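PDB 6FIG: receptor-like protein kinase ANXUR1 from Arabidopsis thaliana, which probably acts as a cell-surface receptor kinase in plant reproduction, its malectin-like ectodomain sensing extracellular signals and its kinase phosphorylating serine or threonine residues. Local coordinates for residues 187-192 with 215-220; 209-214 with 283-288; 254-259 with 349-354; 272-275 with 279-282; 318-321 with 327-330. All blocks are in the same frame, centred on the assembly; numbering follows the deposited sequence.

All five contacts lie within the malectin-like ectodomain. Contact 1 holds the calcium ligand N192, and the others share or adjoin its strands. Contacts 1 and 2 have centres about 9 Å apart and join where strand 185-192 pairs with strand 212-213; along the chain they cross. Contacts 2 and 4 both use strand 278-287, which also pairs with the 327-336 strand of contact 5. Contact 4 is nested inside the loops closed by contacts 2 and 3, and contact 5 inside that of contact 3. The D214-R254 salt bridge ties contact 3 to contact 2, with centres about 18 Å apart. F272 of contact 4 packs against F189, L191 and Y217 of contact 1, linking neighbouring layers of the β-rich domain.

Contact 1: residues 187-192 with 215-220; sequences SMFRLN and APYIFS. With CA (calcium ion), chain H.
Y217, which ends the short 3-10 segment 215-217, receives the side chains of both F189 and L191 from strand 185-192. The tyrosine carries its side of the contact alone. Its CG stands anti to its own carbonyl carbon (chi1 -60°), which swings the ring from CB toward the strand. Followed outward, one flank meets the leucine: Y217 CD2 lies 3.9 Å from L191 CD2, and Y217 CE2 comes within 3.7 Å of the same methyl. The other flank meets the phenylalanine, with Y217 CE1 lying 3.5 Å from F189 CE1. At the tip, Y217 OH is 3.7 Å from F189 CD1, a van der Waals approach to carbon. The two rings are inclined at 71° with centroids 5.3 Å apart, an oblique pairing that is neither a stack nor a T-shape. F272 of strand 268-273 adds a third ring, meeting both F189 and Y217. A classic beta bulge sets M188 and F189 together opposite I369 of strand 363-372. At the far end of the strand, N192 OD1 binds calcium at 2.3 Å, together with V193, I249, T252 and N365. Between these two segments the contact is apolar, so it rests on van der Waals packing, whereas the strand's electrostatic ties are the N192-calcium bond and the salt bridges of R190 to E125 and E368.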
# COMPACT_ATOMS: atom_id res chain seq x y z
N SER A 187 18.24 -0.20 -11.41
CA SER A 187 17.66 -1.52 -11.67
C SER A 187 17.70 -1.80 -13.14
O SER A 187 17.08 -1.10 -13.92
CB SER A 187 16.21 -1.57 -11.18
OG SER A 187 16.16 -1.27 -9.81
N MET A 188 18.49 -2.79 -13.55
CA MET A 188 18.64 -3.08 -14.96
C MET A 188 17.65 -4.13 -15.42
O MET A 188 17.07 -4.01 -16.49
CB MET A 188 20.07 -3.52 -15.29
CG MET A 188 21.15 -2.60 -14.78
SD MET A 188 21.08 -0.93 -15.51
CE MET A 188 21.53 -1.24 -17.20
N PHE A 189 17.54 -5.21 -14.65
CA PHE A 189 16.64 -6.34 -14.95
C PHE A 189 16.14 -6.91 -13.65
O PHE A 189 16.85 -6.90 -12.63
CB PHE A 189 17.38 -7.44 -15.73
CG PHE A 189 17.91 -6.98 -17.04
CD1 PHE A 189 17.09 -6.92 -18.15
CD2 PHE A 189 19.22 -6.51 -17.14
CE1 PHE A 189 17.55 -6.43 -19.33
CE2 PHE A 189 19.70 -6.02 -18.33
CZ PHE A 189 18.87 -5.98 -19.44
N ARG A 190 14.91 -7.40 -13.70
CA ARG A 190 14.27 -7.99 -12.55
C ARG A 190 13.36 -9.08 -13.03
O ARG A 190 12.37 -8.81 -13.72
CB ARG A 190 13.43 -6.96 -11.78
CG ARG A 190 12.71 -7.55 -10.59
CD ARG A 190 12.10 -6.50 -9.69
NE ARG A 190 13.08 -5.70 -8.96
CZ ARG A 190 13.32 -4.39 -9.13
NH1 ARG A 190 12.73 -3.70 -10.09
NH2 ARG A 190 14.17 -3.80 -8.32
N LEU A 191 13.72 -10.33 -12.72
CA LEU A 191 13.10 -11.50 -13.32
C LEU A 191 12.54 -12.48 -12.33
O LEU A 191 13.18 -12.80 -11.32
CB LEU A 191 14.10 -12.27 -14.21
CG LEU A 191 14.86 -11.46 -15.25
CD1 LEU A 191 15.81 -12.37 -15.99
CD2 LEU A 191 13.93 -10.74 -16.22
N ASN A 192 11.34 -12.96 -12.62
CA ASN A 192 10.81 -14.17 -12.00
C ASN A 192 11.25 -15.34 -12.86
O ASN A 192 10.67 -15.60 -13.91
CB ASN A 192 9.28 -14.12 -11.93
CG ASN A 192 8.69 -15.30 -11.21
OD1 ASN A 192 9.43 -16.07 -10.58
ND2 ASN A 192 7.37 -15.47 -11.29
N ALA A 215 12.35 -16.01 -19.76
CA ALA A 215 12.56 -16.74 -21.02
C ALA A 215 13.24 -15.93 -22.13
O ALA A 215 14.10 -16.47 -22.83
CB ALA A 215 11.26 -17.33 -21.52
N PRO A 216 12.90 -14.64 -22.27
CA PRO A 216 13.53 -13.84 -23.33
C PRO A 216 15.04 -13.67 -23.21
O PRO A 216 15.70 -13.35 -24.21
CB PRO A 216 12.83 -12.49 -23.20
CG PRO A 216 11.49 -12.84 -22.65
CD PRO A 216 11.78 -13.90 -21.65
N TYR A 217 15.58 -13.92 -22.01
CA TYR A 217 16.99 -13.72 -21.74
C TYR A 217 17.82 -15.00 -21.81
O TYR A 217 19.04 -14.95 -21.61
CB TYR A 217 17.12 -13.06 -20.36
CG TYR A 217 16.41 -11.72 -20.35
CD1 TYR A 217 17.02 -10.61 -20.91
CD2 TYR A 217 15.12 -11.60 -19.85
CE1 TYR A 217 16.38 -9.38 -20.92
CE2 TYR A 217 14.47 -10.37 -19.87
CZ TYR A 217 15.11 -9.27 -20.41
OH TYR A 217 14.46 -8.05 -20.43
N ILE A 218 17.19 -16.13 -22.12
CA ILE A 218 17.92 -17.40 -22.17
C ILE A 218 18.56 -17.54 -23.53
O ILE A 218 17.87 -17.46 -24.56
CB ILE A 218 17.00 -18.61 -21.92
CG1 ILE A 218 16.48 -18.55 -20.49
CG2 ILE A 218 17.76 -19.93 -22.14
CD1 ILE A 218 15.19 -19.28 -20.30
N PHE A 219 19.87 -17.79 -23.53
CA PHE A 219 20.63 -17.97 -24.76
C PHE A 219 21.28 -19.33 -24.93
O PHE A 219 21.90 -19.56 -25.95
CB PHE A 219 21.66 -16.85 -24.93
CG PHE A 219 21.05 -15.57 -25.42
CD1 PHE A 219 21.16 -15.18 -26.75
CD2 PHE A 219 20.29 -14.79 -24.55
CE1 PHE A 219 20.56 -14.01 -27.19
CE2 PHE A 219 19.68 -13.62 -24.99
CZ PHE A 219 19.82 -13.23 -26.31
N SER A 220 21.13 -20.22 -23.96
CA SER A 220 21.50 -21.62 -24.17
C SER A 220 20.45 -22.24 -25.12
O SER A 220 19.32 -21.75 -25.21
CB SER A 220 21.63 -22.38 -22.85
OG SER A 220 20.62 -22.06 -21.93
CA CA H . 10.56 -17.97 -9.88

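Contact 2: residues 209-214 with 283-288; sequences RTWYND and RLHFCE
The edge of the W211 indole is turned to the face of the H285 imidazole, an offset edge-to-face pair inside the β-sandwich fold usual for malectin-like domains, where strand 278-287 passes the segment around strand 212-213. R283 opens the second segment; its NH1 stays 6.3 Å from R209 NH1, so these like charges do not touch. After L284, which takes its backbone bonding from K330, H285 points at the indole. Its CG stands anti to the carbonyl carbon (chi1 -67°), and the two side chains cross at about a right angle. The ring planes stand at 80°, with the centroids of the imidazole and the six-membered indole ring 5.7 Å apart. H285 NE2 is the nearest atom of the imidazole, 4.0 Å from W211 CZ3 and near the indole plane. The neighbouring edge atom is almost as close, W211 CH2 lying 4.1 Å from H285 NE2. Both imidazole nitrogens are already engaged, ND1 with the Y250 hydroxyl and NE2 with E368 OE1, which fixes the rotation of the ring. On the tryptophan side, NE1 has its polar partner in D203, while W211 CZ2 sits over the centre of the R209 guanidinium, 3.8 Å above its plane.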
# COMPACT_ATOMS: atom_id res chain seq x y z
N ARG A 209 7.31 -3.26 -7.57
CA ARG A 209 8.24 -3.74 -8.58
C ARG A 209 7.57 -4.80 -9.45
O ARG A 209 6.83 -5.65 -8.96
CB ARG A 209 9.47 -4.40 -7.95
CG ARG A 209 10.31 -3.47 -7.09
CD ARG A 209 11.24 -4.24 -6.16
NE ARG A 209 10.49 -5.04 -5.22
CZ ARG A 209 11.00 -5.75 -4.21
NH1 ARG A 209 12.30 -5.79 -3.98
NH2 ARG A 209 10.18 -6.47 -3.46
N THR A 210 7.84 -4.74 -10.75
CA THR A 210 7.37 -5.76 -11.67
C THR A 210 8.48 -6.80 -11.82
O THR A 210 9.63 -6.45 -12.02
CB THR A 210 7.03 -5.15 -13.03
OG1 THR A 210 6.03 -4.15 -12.82
CG2 THR A 210 6.47 -6.19 -13.96
N TRP A 211 8.12 -8.08 -11.72
CA TRP A 211 9.09 -9.18 -11.92
C TRP A 211 8.72 -9.88 -13.23
O TRP A 211 7.63 -10.42 -13.35
CB TRP A 211 9.08 -10.14 -10.74
CG TRP A 211 9.34 -9.52 -9.41
CD1 TRP A 211 8.48 -8.72 -8.68
CD2 TRP A 211 10.55 -9.61 -8.64
NE1 TRP A 211 9.08 -8.34 -7.50
CE2 TRP A 211 10.35 -8.87 -7.46
CE3 TRP A 211 11.78 -10.27 -8.83
CZ2 TRP A 211 11.33 -8.74 -6.49
CZ3 TRP A 211 12.73 -10.16 -7.86
CH2 TRP A 211 12.51 -9.41 -6.71
N TYR A 212 9.61 -9.87 -14.20
CA TYR A 212 9.28 -10.35 -15.55
C TYR A 212 9.75 -11.78 -15.77
O TYR A 212 10.80 -12.20 -15.25
CB TYR A 212 9.94 -9.46 -16.58
CG TYR A 212 9.45 -8.03 -16.56
CD1 TYR A 212 8.36 -7.66 -17.30
CD2 TYR A 212 10.09 -7.07 -15.77
CE1 TYR A 212 7.90 -6.33 -17.29
CE2 TYR A 212 9.65 -5.75 -15.75
CZ TYR A 212 8.56 -5.39 -16.51
OH TYR A 212 8.13 -4.09 -16.47
N ASN A 213 9.01 -12.51 -16.58
CA ASN A 213 9.45 -13.84 -16.97
C ASN A 213 10.84 -13.78 -17.62
O ASN A 213 11.17 -12.83 -18.34
CB ASN A 213 8.44 -14.51 -17.89
CG ASN A 213 8.92 -15.87 -18.37
OD1 ASN A 213 9.40 -15.98 -19.48
ND2 ASN A 213 8.82 -16.89 -17.52
N ASP A 214 11.67 -14.79 -17.32
CA ASP A 214 13.07 -14.80 -17.76
C ASP A 214 13.34 -15.37 -19.14
O ASP A 214 14.45 -15.24 -19.65
CB ASP A 214 13.94 -15.54 -16.74
CG ASP A 214 13.68 -17.03 -16.75
OD1 ASP A 214 12.49 -17.42 -16.67
OD2 ASP A 214 14.66 -17.81 -16.84
N ARG A 283 21.83 -10.34 -8.13
CA ARG A 283 21.15 -10.93 -6.99
C ARG A 283 20.41 -12.16 -7.46
O ARG A 283 19.46 -12.06 -8.22
CB ARG A 283 20.17 -9.93 -6.38
CG ARG A 283 19.45 -10.54 -5.19
CD ARG A 283 18.75 -9.49 -4.36
NE ARG A 283 19.74 -8.78 -3.60
CZ ARG A 283 19.49 -7.84 -2.71
NH1 ARG A 283 18.23 -7.45 -2.46
NH2 ARG A 283 20.50 -7.31 -2.03
N LEU A 284 20.88 -13.35 -7.02
CA LEU A 284 20.27 -14.60 -7.40
C LEU A 284 19.38 -15.06 -6.27
O LEU A 284 19.84 -15.14 -5.14
CB LEU A 284 21.34 -15.66 -7.69
CG LEU A 284 21.98 -15.58 -9.08
CD1 LEU A 284 22.72 -14.30 -9.35
CD2 LEU A 284 22.94 -16.75 -9.24
N HIS A 285 18.12 -15.31 -6.59
CA HIS A 285 17.13 -15.72 -5.62
C HIS A 285 16.92 -17.24 -5.72
O HIS A 285 16.71 -17.76 -6.83
CB HIS A 285 15.80 -15.03 -5.89
CG HIS A 285 15.82 -13.55 -5.66
ND1 HIS A 285 15.49 -12.99 -4.44
CD2 HIS A 285 16.14 -12.53 -6.47
CE1 HIS A 285 15.59 -11.68 -4.54
NE2 HIS A 285 15.97 -11.37 -5.76
N PHE A 286 16.94 -17.90 -4.57
CA PHE A 286 16.79 -19.37 -4.53
C PHE A 286 15.77 -19.80 -3.50
O PHE A 286 15.66 -19.19 -2.45
CB PHE A 286 18.11 -20.05 -4.17
CG PHE A 286 19.23 -19.78 -5.11
CD1 PHE A 286 19.36 -20.49 -6.30
CD2 PHE A 286 20.25 -18.87 -4.76
CE1 PHE A 286 20.45 -20.28 -7.14
CE2 PHE A 286 21.32 -18.66 -5.60
CZ PHE A 286 21.44 -19.37 -6.78
N CYS A 287 15.08 -20.91 -3.77
CA CYS A 287 14.25 -21.55 -2.77
C CYS A 287 14.03 -22.96 -3.29
O CYS A 287 13.54 -23.15 -4.41
CB CYS A 287 12.92 -20.84 -2.57
SG CYS A 287 11.85 -21.60 -1.32
N GLU A 288 14.42 -23.93 -2.49
CA GLU A 288 14.26 -25.33 -2.87
C GLU A 288 12.87 -25.78 -2.45
O GLU A 288 12.58 -25.82 -1.26
CB GLU A 288 15.31 -26.22 -2.19
CG GLU A 288 15.20 -27.72 -2.53
CD GLU A 288 15.30 -27.95 -4.01
OE1 GLU A 288 16.38 -27.68 -4.56
OE2 GLU A 288 14.29 -28.37 -4.62

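Contact 3: residues 254-259 with 349-354; sequences RSQGPN and MTPSTF
Q256 reaches P351 and T350 because its CG stands anti to the carbonyl carbon (chi1 -77°) and the chain then runs extended. The last torsion, chi3 -85°, turns the amide across this line and brings its oxygen up to the proline. Q256 OE1 lies 3.2 Å from P351 CD, the closest approach between the segments. Q256 OE1 is also 3.4 Å from T350 CA, so the amide rests against backbone and ring carbons, and no hydrogen bond joins the two segments. This places Q256 between two layers of the β-rich malectin-like domain: it follows strand 252-255, while T350 and P351 end strand 344-351, which belongs to the antiparallel sheet with 268-273 and 299-303. The amide is gripped from outside the pair, with OE1 bonded to the S362 hydroxyl and NE2 to the carbonyls of N263 and S266. T350 OG1 bonds to that same S266 carbonyl, and T350 also touches an N-acetylglucosamine of the bound glycan. Beyond the proline the chain turns through an ST turn, in which F354 N donates to S352 OG at 2.9 Å with an N-H···O angle of 152°.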
# COMPACT_ATOMS: atom_id res chain seq x y z
N ARG A 254 13.50 -22.15 -12.73
CA ARG A 254 13.98 -22.80 -13.94
C ARG A 254 15.10 -23.72 -13.49
O ARG A 254 15.95 -23.34 -12.69
CB ARG A 254 14.48 -21.80 -14.98
CG ARG A 254 14.78 -22.41 -16.34
CD ARG A 254 15.16 -21.36 -17.37
NE ARG A 254 14.07 -20.41 -17.57
CZ ARG A 254 12.97 -20.64 -18.30
NH1 ARG A 254 12.80 -21.78 -18.96
NH2 ARG A 254 12.04 -19.70 -18.41
N SER A 255 15.08 -24.93 -14.02
CA SER A 255 16.12 -25.92 -13.74
C SER A 255 16.61 -26.49 -15.05
O SER A 255 16.04 -26.21 -16.11
CB SER A 255 15.58 -27.01 -12.83
OG SER A 255 14.63 -27.81 -13.50
N GLN A 256 17.65 -27.31 -15.00
CA GLN A 256 18.12 -27.96 -16.22
C GLN A 256 17.25 -29.12 -16.60
O GLN A 256 16.97 -29.31 -17.77
CB GLN A 256 19.58 -28.36 -16.12
CG GLN A 256 20.49 -27.16 -16.28
CD GLN A 256 21.93 -27.56 -16.24
OE1 GLN A 256 22.50 -27.67 -15.16
NE2 GLN A 256 22.53 -27.78 -17.41
N GLY A 257 16.81 -29.89 -15.61
CA GLY A 257 15.78 -30.92 -15.81
C GLY A 257 16.18 -32.29 -15.27
O GLY A 257 17.18 -32.41 -14.56
N PRO A 258 15.38 -33.32 -15.59
CA PRO A 258 15.57 -34.66 -15.01
C PRO A 258 16.68 -35.54 -15.61
O PRO A 258 16.99 -36.56 -15.01
CB PRO A 258 14.21 -35.33 -15.28
CG PRO A 258 13.76 -34.72 -16.56
CD PRO A 258 14.21 -33.28 -16.49
N ASN A 259 17.23 -35.18 -16.78
CA ASN A 259 18.30 -35.98 -17.42
C ASN A 259 19.68 -35.45 -17.03
O ASN A 259 20.20 -34.54 -17.66
CB ASN A 259 18.16 -35.98 -18.95
CG ASN A 259 19.08 -37.01 -19.62
OD1 ASN A 259 20.16 -37.35 -19.09
ND2 ASN A 259 18.65 -37.54 -20.76
N MET A 349 24.80 -21.66 -15.34
CA MET A 349 24.88 -22.70 -14.33
C MET A 349 24.85 -24.10 -14.94
O MET A 349 24.26 -24.32 -15.99
CB MET A 349 23.83 -22.53 -13.22
CG MET A 349 22.39 -22.42 -13.64
SD MET A 349 21.33 -22.09 -12.20
CE MET A 349 21.99 -20.62 -11.51
N THR A 350 25.50 -25.03 -14.24
CA THR A 350 25.66 -26.40 -14.72
C THR A 350 25.89 -27.24 -13.47
O THR A 350 26.34 -26.70 -12.46
CB THR A 350 26.84 -26.50 -15.72
OG1 THR A 350 26.87 -27.79 -16.37
CG2 THR A 350 28.19 -26.27 -15.05
N PRO A 351 25.61 -28.55 -13.52
CA PRO A 351 25.79 -29.31 -12.28
C PRO A 351 27.25 -29.44 -11.89
O PRO A 351 28.14 -29.47 -12.75
CB PRO A 351 25.24 -30.71 -12.64
CG PRO A 351 24.43 -30.49 -13.87
CD PRO A 351 25.13 -29.42 -14.61
N SER A 352 27.48 -29.54 -10.58
CA SER A 352 28.80 -29.85 -10.05
C SER A 352 28.87 -31.36 -9.85
O SER A 352 27.88 -32.01 -9.49
CB SER A 352 29.02 -29.15 -8.71
OG SER A 352 30.24 -29.56 -8.11
N THR A 353 30.05 -31.92 -10.07
CA THR A 353 30.30 -33.30 -9.69
C THR A 353 30.93 -33.42 -8.30
O THR A 353 31.12 -34.54 -7.80
CB THR A 353 31.19 -34.01 -10.72
OG1 THR A 353 32.39 -33.26 -10.90
CG2 THR A 353 30.45 -34.15 -12.05
N PHE A 354 31.27 -32.28 -7.69
CA PHE A 354 31.96 -32.29 -6.41
C PHE A 354 31.08 -32.91 -5.33
O PHE A 354 29.93 -32.53 -5.16
CB PHE A 354 32.37 -30.89 -6.00
CG PHE A 354 33.09 -30.84 -4.68
CD1 PHE A 354 32.43 -30.39 -3.53
CD2 PHE A 354 34.41 -31.28 -4.58
CE1 PHE A 354 33.10 -30.37 -2.31
CE2 PHE A 354 35.08 -31.26 -3.36
CZ PHE A 354 34.42 -30.80 -2.23

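Contact 4: residues 272-275 with 279-282; sequences FQID and TYIL
I274 and Y280 form the nearest backbone approach, their CA atoms 9.1 Å apart, a gap bridged by side chains because strands 268-273 and 278-287 lie in different sheets. The short connection between them therefore steps from one layer of the β-rich domain to the other. The tyrosine spans the gap and ends on D275. Y280 OH donates to D275 O at 2.6 Å, in the carbonyl plane and on a lone pair, with a C=O···O angle of 119°. The acceptor also lies in the plane of the phenol ring, at its edge. I274 approaches from the opposite direction and lies against one ring face, with I274 CB 3.7 Å from Y280 CZ. Its CG1 is held between the backbone N and the carbonyl carbon (chi1 50°), which places it above the ring plane, displaced toward the rim. The branches then spread along the ring: I274 CG2 lies 4.0 Å from Y280 CE1 and I274 CD1 4.1 Å from Y280 CE2. D275 CB also packs on Y280 OH at 3.4 Å, while the aspartate carboxylate turns to a salt bridge with K371. M188 and V336 add further packing around the tyrosine. The chemistry implies a ring fixed by two different means: isoleucine carbons limit its movement across the face, and the short in-plane bond ties the hydroxyl of a buried residue to the main chain of the turn.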
# COMPACT_ATOMS: atom_id res chain seq x y z
N PHE A 272 22.43 -10.62 -20.90
CA PHE A 272 21.85 -9.30 -20.68
C PHE A 272 22.71 -8.22 -21.31
O PHE A 272 23.94 -8.26 -21.18
CB PHE A 272 21.77 -9.03 -19.18
CG PHE A 272 20.94 -10.03 -18.47
CD1 PHE A 272 19.56 -9.92 -18.47
CD2 PHE A 272 21.54 -11.15 -17.88
CE1 PHE A 272 18.78 -10.87 -17.84
CE2 PHE A 272 20.77 -12.11 -17.26
CZ PHE A 272 19.38 -11.97 -17.24
N GLN A 273 22.06 -7.28 -22.01
CA GLN A 273 22.71 -6.11 -22.55
C GLN A 273 22.77 -5.03 -21.47
O GLN A 273 21.74 -4.66 -20.92
CB GLN A 273 21.94 -5.60 -23.78
CG GLN A 273 21.87 -6.61 -24.91
CD GLN A 273 23.23 -6.97 -25.49
OE1 GLN A 273 24.12 -6.11 -25.61
NE2 GLN A 273 23.40 -8.23 -25.87
N ILE A 274 23.97 -4.56 -21.17
CA ILE A 274 24.18 -3.53 -20.13
C ILE A 274 25.14 -2.44 -20.65
O ILE A 274 25.47 -2.40 -21.83
CB ILE A 274 24.64 -4.18 -18.80
CG1 ILE A 274 25.80 -5.16 -18.99
CG2 ILE A 274 23.46 -4.91 -18.12
CD1 ILE A 274 27.10 -4.58 -19.49
N ASP A 275 25.55 -1.53 -19.76
CA ASP A 275 26.47 -0.44 -20.11
C ASP A 275 27.87 -0.76 -19.59
O ASP A 275 28.04 -1.14 -18.44
CB ASP A 275 25.99 0.87 -19.48
CG ASP A 275 24.60 1.28 -19.96
OD1 ASP A 275 24.26 1.03 -21.15
OD2 ASP A 275 23.86 1.92 -19.15
N THR A 279 30.39 -1.41 -12.31
CA THR A 279 30.22 -2.63 -11.55
C THR A 279 28.74 -2.92 -11.40
O THR A 279 27.94 -2.02 -11.07
CB THR A 279 30.88 -2.51 -10.17
OG1 THR A 279 32.28 -2.27 -10.31
CG2 THR A 279 30.67 -3.77 -9.34
N TYR A 280 28.36 -4.15 -11.68
CA TYR A 280 27.00 -4.64 -11.53
C TYR A 280 26.90 -5.66 -10.40
O TYR A 280 27.84 -6.42 -10.14
CB TYR A 280 26.50 -5.30 -12.82
CG TYR A 280 26.37 -4.29 -13.93
CD1 TYR A 280 25.14 -3.68 -14.18
CD2 TYR A 280 27.46 -3.93 -14.69
CE1 TYR A 280 25.02 -2.73 -15.17
CE2 TYR A 280 27.35 -2.96 -15.68
CZ TYR A 280 26.12 -2.35 -15.91
OH TYR A 280 25.96 -1.39 -16.89
N ILE A 281 25.75 -5.67 -9.73
CA ILE A 281 25.43 -6.67 -8.73
C ILE A 281 24.38 -7.57 -9.35
O ILE A 281 23.35 -7.09 -9.83
CB ILE A 281 24.91 -6.05 -7.42
CG1 ILE A 281 26.05 -5.29 -6.76
CG2 ILE A 281 24.37 -7.13 -6.47
CD1 ILE A 281 25.59 -4.44 -5.60
N LEU A 282 24.62 -8.88 -9.33
CA LEU A 282 23.60 -9.86 -9.67
C LEU A 282 23.13 -10.47 -8.37
O LEU A 282 23.92 -11.01 -7.59
CB LEU A 282 24.15 -10.97 -10.56
CG LEU A 282 24.43 -10.62 -12.01
CD1 LEU A 282 25.69 -9.76 -12.13
CD2 LEU A 282 24.58 -11.90 -12.82

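Contact 5: residues 318-321 with 327-330; sequences IGWT and PMYK
Helix 317-321 ends by packing W320 and T321 on M328 and K330 of strand 327-336, a short helix-to-strand connection that includes a Met-aromatic contact. I318 turns its side chain away from the strand, and G319 binds back through its N to D316 OD1 within the helix region. W320 then crosses both strand side chains at roughly a right angle. M328 SD is 4.6 Å from the centroid of the six-membered ring of W320 and 58° off its normal, so the sulfur sits obliquely to the ring. The methionine bends at its third torsion (chi3 -72°), which carries its methyl above the indole: M328 CE stands 3.3 Å over the W320 plane, offset toward the rim, and 3.5 Å from W320 CE3. Further along the ring, K330 contributes aliphatic carbon, with K330 CD 3.8 Å from W320 CZ2. The strand itself is held in its sheet by backbone bonds from M328 to F286 and from K330 to L284. T321 closes the helix. Its hydroxyl lies between the backbone N and the carbonyl carbon (chi1 66°) and bonds to the carbonyls of I317 and E323. That leaves the methyl for the strand, with T321 CG2 3.6 Å from M328 SD and 3.7 Å from M328 CG.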
# COMPACT_ATOMS: atom_id res chain seq x y z
N ILE A 318 19.72 -26.14 -0.32
CA ILE A 318 19.52 -26.68 1.02
C ILE A 318 20.80 -26.58 1.86
O ILE A 318 20.75 -26.33 3.06
CB ILE A 318 19.04 -28.14 1.01
CG1 ILE A 318 17.71 -28.29 0.27
CG2 ILE A 318 18.89 -28.67 2.43
CD1 ILE A 318 16.51 -27.81 1.03
N GLY A 319 21.95 -26.76 1.21
CA GLY A 319 23.24 -26.52 1.86
C GLY A 319 23.32 -25.14 2.50
O GLY A 319 23.81 -25.00 3.61
N TRP A 320 22.83 -24.14 1.78
CA TRP A 320 22.75 -22.77 2.26
C TRP A 320 21.62 -22.50 3.24
O TRP A 320 21.84 -21.86 4.26
CB TRP A 320 22.59 -21.82 1.08
CG TRP A 320 23.85 -21.42 0.41
CD1 TRP A 320 25.05 -21.16 0.99
CD2 TRP A 320 23.99 -21.11 -0.97
NE1 TRP A 320 25.95 -20.72 0.04
CE2 TRP A 320 25.32 -20.68 -1.17
CE3 TRP A 320 23.13 -21.16 -2.05
CZ2 TRP A 320 25.80 -20.33 -2.44
CZ3 TRP A 320 23.60 -20.79 -3.29
CH2 TRP A 320 24.92 -20.38 -3.47
N THR A 321 20.40 -22.96 2.94
CA THR A 321 19.22 -22.57 3.76
C THR A 321 18.94 -23.48 4.94
O THR A 321 18.32 -23.04 5.92
CB THR A 321 17.94 -22.50 2.92
OG1 THR A 321 17.61 -23.81 2.45
CG2 THR A 321 18.13 -21.58 1.75
N PRO A 327 13.49 -19.32 1.60
CA PRO A 327 14.02 -18.54 0.51
C PRO A 327 15.34 -17.88 0.91
O PRO A 327 15.64 -17.71 2.10
CB PRO A 327 12.94 -17.47 0.30
CG PRO A 327 12.43 -17.23 1.68
CD PRO A 327 12.49 -18.57 2.38
N MET A 328 16.11 -17.48 -0.09
CA MET A 328 17.36 -16.78 0.14
C MET A 328 17.76 -16.06 -1.13
O MET A 328 17.19 -16.27 -2.20
CB MET A 328 18.48 -17.76 0.52
CG MET A 328 18.74 -18.78 -0.57
SD MET A 328 20.32 -19.65 -0.43
CE MET A 328 21.46 -18.35 -0.88
N TYR A 329 18.79 -15.25 -1.00
CA TYR A 329 19.44 -14.69 -2.16
C TYR A 329 20.93 -14.61 -1.92
O TYR A 329 21.40 -14.66 -0.77
CB TYR A 329 18.86 -13.30 -2.49
CG TYR A 329 19.16 -12.28 -1.44
CD1 TYR A 329 18.34 -12.14 -0.34
CD2 TYR A 329 20.30 -11.47 -1.53
CE1 TYR A 329 18.62 -11.23 0.66
CE2 TYR A 329 20.59 -10.54 -0.54
CZ TYR A 329 19.73 -10.41 0.54
OH TYR A 329 19.97 -9.52 1.56
N LYS A 330 21.68 -14.51 -3.01
CA LYS A 330 23.09 -14.25 -2.93
C LYS A 330 23.46 -13.17 -3.93
O LYS A 330 23.04 -13.23 -5.07
CB LYS A 330 23.92 -15.49 -3.21
CG LYS A 330 25.35 -15.30 -2.70
CD LYS A 330 25.91 -16.59 -2.10
CE LYS A 330 27.22 -16.33 -1.38
NZ LYS A 330 28.35 -16.02 -2.31